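Local coordinates for LSM2-LSM8 complex subunit lsm8 (Schizosaccharomyces pombe, PDB 6PPN), which forms, with six other LSm proteins, the nuclear Lsm2-8 ring that binds the 3' end of U6 snRNA and takes part in spliceosome assembly, at residues Phe6-Val11 with Leu22-Phe28; Val11-Asp17 with Glu63-Gly69; Asp38-Arg42 with Thr52-Gly56. Residue numbers count along the deposited sequence, not the author numbering.

Overall arrangement
All three contacts are antiparallel strand pairings within the one strongly bent sheet of the Sm fold. Contacts 1 and 2 share strand 10-15 and meet at Val11: contact 1 pairs the start of this strand with 22-28, contact 2 pairs the rest with 63-69. Contact 2 is the buried one; valines, Ile14 and Met67 line its strand part, polar residues gather at the 16-17/63-64 end, and Glu63 there binds the RNA. Contact 1 is partly buried and adds a salt bridge and an arginine-serine bond at its outer side. Contact 3, a hairpin pairing at the surface, adjoins contact 1 through Leu22 and Phe40 and depends chiefly on backbone bonds. Contacts 2 and 3 each contain a classic beta bulge.

Contact 1: Phe6-Val11 with Leu22-Phe28; sequences FMEQRV and LGSLKGF
In this first beta hairpin of the Sm fold, strand 22-28 runs antiparallel to the start of strand 10-15, preceded by a type II turn over Phe6-Gln9 with Glu8 at positive phi (64°). Val11 and Gly23 form a hydrogen-bonded pair (Val11 N to Gly23 O 2.8 Å, Gly23 N to Val11 O 2.9 Å), Arg10 and Ser24 a non-hydrogen-bonded one. Beyond it, Leu25 N donates to Gln9 O (3.0 Å) and Glu8 N to Leu25 O (2.7 Å), so the turn stays fastened to the strand. Leu25, a tp rotamer, points under the turn, its CD2 3.8 Å from Phe6 CB. Met7, mmm, curls back so that SD lies 4.0 Å from Leu25 CG and at the edge of the Phe28 ring, a Met-aromatic contact. Arg10, also folded through three m angles, lays one guanidinium face over Gly23 CA and gives NH1 to Ser24 OG (3.1 Å), while its NH2 bonds Asp38 O. Outermost, mm-bent Glu8 and mmmt Lys26 meet in a salt bridge, OE1 to NZ 2.8 Å.

Contact 2: Val11-Asp17 with Glu63-Gly69; sequences VQVITND and ENVAMVG. With nucleotides of chain A.
From Val11 to Thr15 the first segment is a strand, antiparallel to 65-69 at 170° with axes 4.6 Å apart. Val11 CG1 touches Val68 CG1 at 3.5 Å. Gln12 pairs with Gly69 (Gln12 N to Gly69 O 2.7 Å, Gly69 N to Gln12 O 2.9 Å), and its extended tt side chain carries NE2 to the backbone of the LSm2 subunit. Val13, chi1 t, lies opposite Val68 in a non-hydrogen-bonded pair. Ile14 N bonds Met67 O (2.9 Å), whereas Ile14 O accepts from both Met67 N (3.0 Å) and Ala66 N (2.9 Å): a classic beta bulge, with Ala66 at psi -51°. This pairing belongs to the curled antiparallel sheet of the Sm fold, and Met67-Gly69 continue it into LSm2 across the ring interface. At Thr15, p, OG1 gives a very short bond to Asp17 OD1 (2.4 Å). Asn16 N donates to Asn64 O (2.7 Å). A water bridges Asp17 OD2 and Asn64 OD1, 3.0 Å from each, and just before Asn64, Glu63 N donates a hydrogen bond to O2 of uridine U2 of the RNA (chain A), 2.8 Å.

Contact 3: Asp38-Arg42 with Thr52-Gly56; sequences DSFER and TIPLG
An antiparallel beta hairpin of the Sm fold brings strand 39-42 against 52-56, their axes 4.4 Å apart and their directions 152° from each other. Glu41 and Ile53 exchange two backbone bonds, Glu41 N to Ile53 O at 2.8 Å and Ile53 N to Glu41 O at 2.9 Å. Phe40-Pro54 and Arg42-Thr52 are the non-hydrogen-bonded pairs beside them. A classic beta bulge, with Leu55 at psi -15° and Gly56 at a positive phi of 73°, then sets both residues against Ser39: Ser39 O accepts from Leu55 N (2.9 Å) and weakly from Gly56 N (3.4 Å). Ser39 N donates to Gly56 O (3.1 Å). Ser39, chi1 p, adds OG to the same Gly56 O at 2.7 Å. Phe40, also p, stands on the face shared with Thr52, its CD2 3.7 Å from Thr52 CG2; Glu41, tt, extends from the other face. Strand 20-28 flanks 39-43 through Leu22-Phe40 backbone bonding, Arg10 of strand 10-15 packs on Phe40, and Arg42 reaches Trp81 in a cation-pi contact.

Contact 1: Phe6-Val11 with Leu22-Phe28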
# COMPACT_ATOMS: atom_id res chain seq x y z
N PHE H 6 -1.26 25.39 1.56
CA PHE H 6 -1.16 25.42 0.11
C PHE H 6 -2.48 25.71 -0.60
O PHE H 6 -2.50 25.75 -1.84
CB PHE H 6 -0.62 24.08 -0.42
CG PHE H 6 0.75 23.73 0.06
CD1 PHE H 6 1.59 24.67 0.62
CD2 PHE H 6 1.21 22.42 -0.06
CE1 PHE H 6 2.85 24.33 1.05
CE2 PHE H 6 2.49 22.06 0.35
CZ PHE H 6 3.32 23.03 0.93
N MET H 7 -3.58 25.89 0.14
CA MET H 7 -4.89 26.03 -0.49
C MET H 7 -4.95 27.19 -1.49
O MET H 7 -4.40 28.27 -1.25
CB MET H 7 -5.96 26.24 0.58
CG MET H 7 -6.42 24.97 1.25
SD MET H 7 -7.24 23.93 0.04
CE MET H 7 -8.58 25.03 -0.38
N GLU H 8 -5.63 26.95 -2.61
CA GLU H 8 -5.88 27.94 -3.66
C GLU H 8 -4.59 28.41 -4.33
O GLU H 8 -4.56 29.50 -4.90
CB GLU H 8 -6.64 29.17 -3.13
CG GLU H 8 -7.90 28.85 -2.35
CD GLU H 8 -8.94 28.09 -3.16
OE1 GLU H 8 -8.96 28.20 -4.42
OE2 GLU H 8 -9.73 27.35 -2.53
N GLN H 9 -3.52 27.63 -4.24
CA GLN H 9 -2.28 27.99 -4.90
C GLN H 9 -1.84 26.86 -5.82
O GLN H 9 -2.31 25.72 -5.70
CB GLN H 9 -1.18 28.30 -3.88
CG GLN H 9 -1.56 29.42 -2.92
CD GLN H 9 -0.78 29.34 -1.62
OE1 GLN H 9 0.38 29.78 -1.55
NE2 GLN H 9 -1.39 28.72 -0.61
N ARG H 10 -0.95 27.20 -6.76
CA ARG H 10 -0.37 26.21 -7.66
C ARG H 10 0.50 25.25 -6.86
O ARG H 10 1.29 25.66 -6.02
CB ARG H 10 0.46 26.85 -8.76
CG ARG H 10 -0.36 27.71 -9.70
CD ARG H 10 -1.53 26.95 -10.36
NE ARG H 10 -1.13 26.02 -11.43
CZ ARG H 10 -1.99 25.40 -12.24
NH1 ARG H 10 -3.30 25.61 -12.14
NH2 ARG H 10 -1.55 24.56 -13.18
N VAL H 11 0.32 23.97 -7.13
CA VAL H 11 0.88 22.91 -6.33
C VAL H 11 1.35 21.83 -7.30
O VAL H 11 0.84 21.72 -8.41
CB VAL H 11 -0.23 22.43 -5.37
CG1 VAL H 11 -0.42 20.96 -5.42
CG2 VAL H 11 -0.01 23.01 -3.97
N LEU H 22 0.57 19.15 -11.88
CA LEU H 22 0.52 20.48 -11.31
C LEU H 22 -0.90 20.99 -11.39
O LEU H 22 -1.61 20.72 -12.37
CB LEU H 22 1.43 21.44 -12.07
CG LEU H 22 2.93 21.25 -11.82
CD1 LEU H 22 3.49 20.16 -12.73
CD2 LEU H 22 3.66 22.59 -12.01
N GLY H 23 -1.32 21.75 -10.38
CA GLY H 23 -2.62 22.39 -10.49
C GLY H 23 -2.93 23.19 -9.24
O GLY H 23 -2.13 23.26 -8.32
N SER H 24 -4.09 23.84 -9.25
CA SER H 24 -4.52 24.63 -8.10
C SER H 24 -5.17 23.76 -7.04
O SER H 24 -6.09 22.98 -7.33
CB SER H 24 -5.46 25.72 -8.56
OG SER H 24 -4.82 26.47 -9.56
N LEU H 25 -4.69 23.87 -5.80
CA LEU H 25 -5.24 23.02 -4.75
C LEU H 25 -6.58 23.59 -4.34
O LEU H 25 -6.66 24.71 -3.81
CB LEU H 25 -4.29 22.91 -3.57
CG LEU H 25 -4.72 21.98 -2.42
CD1 LEU H 25 -4.84 20.55 -2.94
CD2 LEU H 25 -3.72 22.01 -1.28
N LYS H 26 -7.65 22.86 -4.62
CA LYS H 26 -8.98 23.31 -4.25
C LYS H 26 -9.49 22.62 -3.00
O LYS H 26 -10.45 23.10 -2.39
CB LYS H 26 -9.97 23.10 -5.41
CG LYS H 26 -9.46 23.65 -6.74
CD LYS H 26 -9.30 25.17 -6.77
CE LYS H 26 -10.61 25.91 -6.70
NZ LYS H 26 -10.39 27.41 -6.66
N GLY H 27 -8.87 21.53 -2.57
CA GLY H 27 -9.33 20.99 -1.31
C GLY H 27 -8.63 19.69 -1.02
O GLY H 27 -8.03 19.12 -1.92
N PHE H 28 -8.68 19.23 0.24
CA PHE H 28 -8.06 17.99 0.64
C PHE H 28 -8.83 17.45 1.83
O PHE H 28 -9.65 18.15 2.44
CB PHE H 28 -6.59 18.21 1.00
CG PHE H 28 -6.41 19.12 2.17
CD1 PHE H 28 -6.42 20.49 1.99
CD2 PHE H 28 -6.24 18.61 3.44
CE1 PHE H 28 -6.26 21.35 3.06
CE2 PHE H 28 -6.09 19.45 4.52
CZ PHE H 28 -6.09 20.84 4.34

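Contact 2: Val11-Asp17 with Glu63-Gly69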
# COMPACT_ATOMS: atom_id res chain seq x y z
N VAL H 11 0.32 23.97 -7.13
CA VAL H 11 0.88 22.91 -6.33
C VAL H 11 1.35 21.83 -7.30
O VAL H 11 0.84 21.72 -8.41
CB VAL H 11 -0.23 22.43 -5.37
CG1 VAL H 11 -0.42 20.96 -5.42
CG2 VAL H 11 -0.01 23.01 -3.97
N GLN H 12 2.35 21.06 -6.90
CA GLN H 12 2.91 20.02 -7.76
C GLN H 12 2.90 18.71 -7.00
O GLN H 12 3.61 18.56 -6.01
CB GLN H 12 4.34 20.35 -8.23
CG GLN H 12 5.04 19.14 -8.87
CD GLN H 12 6.39 19.47 -9.49
OE1 GLN H 12 6.46 20.13 -10.52
NE2 GLN H 12 7.46 19.00 -8.86
N VAL H 13 2.14 17.74 -7.49
CA VAL H 13 1.94 16.48 -6.79
C VAL H 13 2.80 15.43 -7.45
O VAL H 13 2.80 15.31 -8.69
CB VAL H 13 0.46 16.03 -6.85
CG1 VAL H 13 0.33 14.67 -6.17
CG2 VAL H 13 -0.46 17.07 -6.18
N ILE H 14 3.54 14.68 -6.64
CA ILE H 14 4.24 13.49 -7.08
C ILE H 14 3.47 12.30 -6.53
O ILE H 14 3.29 12.20 -5.31
CB ILE H 14 5.69 13.44 -6.57
CG1 ILE H 14 6.39 14.75 -6.87
CG2 ILE H 14 6.40 12.30 -7.24
CD1 ILE H 14 6.73 14.85 -8.23
N THR H 15 3.04 11.41 -7.42
CA THR H 15 2.23 10.26 -7.03
C THR H 15 3.10 9.02 -6.90
O THR H 15 4.28 9.00 -7.27
CB THR H 15 1.14 10.04 -8.07
OG1 THR H 15 1.74 9.84 -9.33
CG2 THR H 15 0.29 11.25 -8.20
N ASN H 16 2.49 7.96 -6.35
CA ASN H 16 3.25 6.75 -6.09
C ASN H 16 3.72 6.06 -7.36
O ASN H 16 4.68 5.28 -7.30
CB ASN H 16 2.44 5.77 -5.24
CG ASN H 16 2.28 6.25 -3.79
OD1 ASN H 16 2.72 7.35 -3.43
ND2 ASN H 16 1.70 5.40 -2.95
N ASP H 17 3.06 6.31 -8.50
CA ASP H 17 3.51 5.75 -9.77
C ASP H 17 4.47 6.68 -10.49
O ASP H 17 4.77 6.45 -11.66
CB ASP H 17 2.32 5.41 -10.68
CG ASP H 17 1.33 6.57 -10.82
OD1 ASP H 17 1.64 7.68 -10.34
OD2 ASP H 17 0.24 6.38 -11.42
N GLU H 63 -4.01 7.72 -0.87
CA GLU H 63 -3.17 6.55 -0.93
C GLU H 63 -2.14 6.63 -2.04
O GLU H 63 -1.11 5.96 -1.96
CB GLU H 63 -4.13 5.37 -1.17
CG GLU H 63 -3.58 4.05 -1.41
CD GLU H 63 -4.72 3.05 -1.49
OE1 GLU H 63 -5.84 3.48 -1.86
OE2 GLU H 63 -4.51 1.87 -1.15
N ASN H 64 -2.40 7.40 -3.08
CA ASN H 64 -1.52 7.41 -4.24
C ASN H 64 -0.65 8.65 -4.26
O ASN H 64 0.19 8.81 -5.16
CB ASN H 64 -2.38 7.26 -5.51
CG ASN H 64 -1.56 7.23 -6.81
OD1 ASN H 64 -1.76 8.09 -7.67
ND2 ASN H 64 -0.66 6.25 -6.96
N VAL H 65 -0.77 9.49 -3.24
CA VAL H 65 -0.04 10.76 -3.15
C VAL H 65 1.23 10.55 -2.34
O VAL H 65 1.17 10.11 -1.18
CB VAL H 65 -0.91 11.85 -2.52
CG1 VAL H 65 -0.05 13.09 -2.24
CG2 VAL H 65 -2.05 12.19 -3.45
N ALA H 66 2.37 10.86 -2.94
CA ALA H 66 3.64 10.83 -2.21
C ALA H 66 4.01 12.20 -1.67
O ALA H 66 4.34 12.35 -0.49
CB ALA H 66 4.77 10.31 -3.12
N MET H 67 3.99 13.21 -2.52
CA MET H 67 4.44 14.53 -2.09
C MET H 67 3.54 15.56 -2.71
O MET H 67 3.09 15.37 -3.83
CB MET H 67 5.86 14.86 -2.58
CG MET H 67 6.94 14.11 -1.88
SD MET H 67 8.43 14.48 -2.80
CE MET H 67 8.49 13.07 -3.91
N VAL H 68 3.35 16.67 -2.00
CA VAL H 68 2.69 17.87 -2.55
C VAL H 68 3.63 19.06 -2.33
O VAL H 68 3.89 19.45 -1.18
CB VAL H 68 1.33 18.13 -1.89
CG1 VAL H 68 0.67 19.35 -2.53
CG2 VAL H 68 0.41 16.89 -1.99
N GLY H 69 4.15 19.63 -3.40
CA GLY H 69 5.06 20.76 -3.32
C GLY H 69 4.35 22.04 -3.72
O GLY H 69 3.51 22.03 -4.61
P U A 2 -8.75 2.14 4.66
OP1 U A 2 -8.05 1.29 5.66
OP2 U A 2 -9.73 3.16 5.12
O5' U A 2 -7.76 2.98 3.76
C5' U A 2 -6.86 2.32 2.89
C4' U A 2 -5.93 3.31 2.28
O4' U A 2 -6.70 4.18 1.40
C3' U A 2 -5.24 4.24 3.28
O3' U A 2 -4.03 4.67 2.69
C2' U A 2 -6.17 5.43 3.30
O2' U A 2 -5.58 6.61 3.78
C1' U A 2 -6.53 5.52 1.82
N1 U A 2 -7.76 6.26 1.53
C2 U A 2 -7.67 7.31 0.63
O2 U A 2 -6.63 7.61 0.03
N3 U A 2 -8.86 7.97 0.43
C4 U A 2 -10.09 7.69 1.02
O4 U A 2 -11.09 8.37 0.75
C5 U A 2 -10.07 6.60 1.94
C6 U A 2 -8.93 5.95 2.16
O HOH W 1 -1.40 8.70 -10.56

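Contact 3: Asp38-Arg42 with Thr52-Gly56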
# COMPACT_ATOMS: atom_id res chain seq x y z
N ASP H 38 -7.53 23.12 -13.10
CA ASP H 38 -6.62 23.60 -14.14
C ASP H 38 -5.30 22.83 -14.11
O ASP H 38 -4.21 23.40 -14.25
CB ASP H 38 -6.38 25.10 -14.01
CG ASP H 38 -7.57 25.89 -14.43
OD1 ASP H 38 -7.93 25.82 -15.62
OD2 ASP H 38 -8.19 26.54 -13.55
N SER H 39 -5.39 21.54 -13.91
CA SER H 39 -4.20 20.74 -13.71
C SER H 39 -3.66 20.21 -15.04
O SER H 39 -4.33 20.17 -16.07
CB SER H 39 -4.48 19.56 -12.80
OG SER H 39 -5.39 18.72 -13.47
N PHE H 40 -2.39 19.81 -15.00
CA PHE H 40 -1.79 19.17 -16.16
C PHE H 40 -0.68 18.26 -15.66
O PHE H 40 -0.20 18.41 -14.54
CB PHE H 40 -1.29 20.21 -17.18
CG PHE H 40 -0.29 21.18 -16.61
CD1 PHE H 40 -0.71 22.37 -16.06
CD2 PHE H 40 1.06 20.89 -16.63
CE1 PHE H 40 0.20 23.27 -15.53
CE2 PHE H 40 1.99 21.78 -16.11
CZ PHE H 40 1.55 22.98 -15.56
N GLU H 41 -0.33 17.26 -16.46
CA GLU H 41 0.77 16.37 -16.10
C GLU H 41 2.00 16.83 -16.84
O GLU H 41 1.90 17.27 -17.98
CB GLU H 41 0.47 14.92 -16.45
CG GLU H 41 1.69 14.04 -16.26
CD GLU H 41 1.39 12.55 -16.35
OE1 GLU H 41 2.29 11.76 -15.97
OE2 GLU H 41 0.28 12.17 -16.76
N ARG H 42 3.16 16.71 -16.21
CA ARG H 42 4.44 16.96 -16.86
C ARG H 42 5.19 15.65 -16.97
O ARG H 42 5.32 14.93 -15.98
CB ARG H 42 5.30 17.96 -16.08
CG ARG H 42 5.21 19.38 -16.51
CD ARG H 42 5.96 20.29 -15.52
NE ARG H 42 5.79 21.69 -15.90
CZ ARG H 42 6.02 22.73 -15.10
NH1 ARG H 42 6.44 22.53 -13.86
NH2 ARG H 42 5.83 23.96 -15.54
N THR H 52 3.51 17.95 -21.90
CA THR H 52 2.53 18.50 -20.98
C THR H 52 1.15 18.03 -21.39
O THR H 52 0.70 18.33 -22.50
CB THR H 52 2.62 20.03 -20.99
OG1 THR H 52 3.81 20.42 -20.30
CG2 THR H 52 1.42 20.65 -20.29
N ILE H 53 0.46 17.31 -20.52
CA ILE H 53 -0.87 16.81 -20.85
C ILE H 53 -1.91 17.58 -20.03
O ILE H 53 -1.84 17.57 -18.80
CB ILE H 53 -0.97 15.30 -20.59
CG1 ILE H 53 0.01 14.54 -21.49
CG2 ILE H 53 -2.38 14.82 -20.86
CD1 ILE H 53 1.38 14.38 -20.92
N PRO H 54 -2.90 18.21 -20.65
CA PRO H 54 -3.94 18.88 -19.86
C PRO H 54 -4.86 17.86 -19.22
O PRO H 54 -5.30 16.91 -19.88
CB PRO H 54 -4.69 19.71 -20.90
CG PRO H 54 -3.88 19.61 -22.16
CD PRO H 54 -3.11 18.36 -22.09
N LEU H 55 -5.22 18.10 -17.94
CA LEU H 55 -6.05 17.17 -17.18
C LEU H 55 -7.34 17.76 -16.61
O LEU H 55 -8.21 16.99 -16.18
CB LEU H 55 -5.23 16.56 -16.04
CG LEU H 55 -4.02 15.69 -16.43
CD1 LEU H 55 -3.36 15.14 -15.15
CD2 LEU H 55 -4.47 14.57 -17.30
N GLY H 56 -7.49 19.08 -16.55
CA GLY H 56 -8.74 19.63 -16.04
C GLY H 56 -8.82 19.45 -14.54
O GLY H 56 -7.85 19.69 -13.81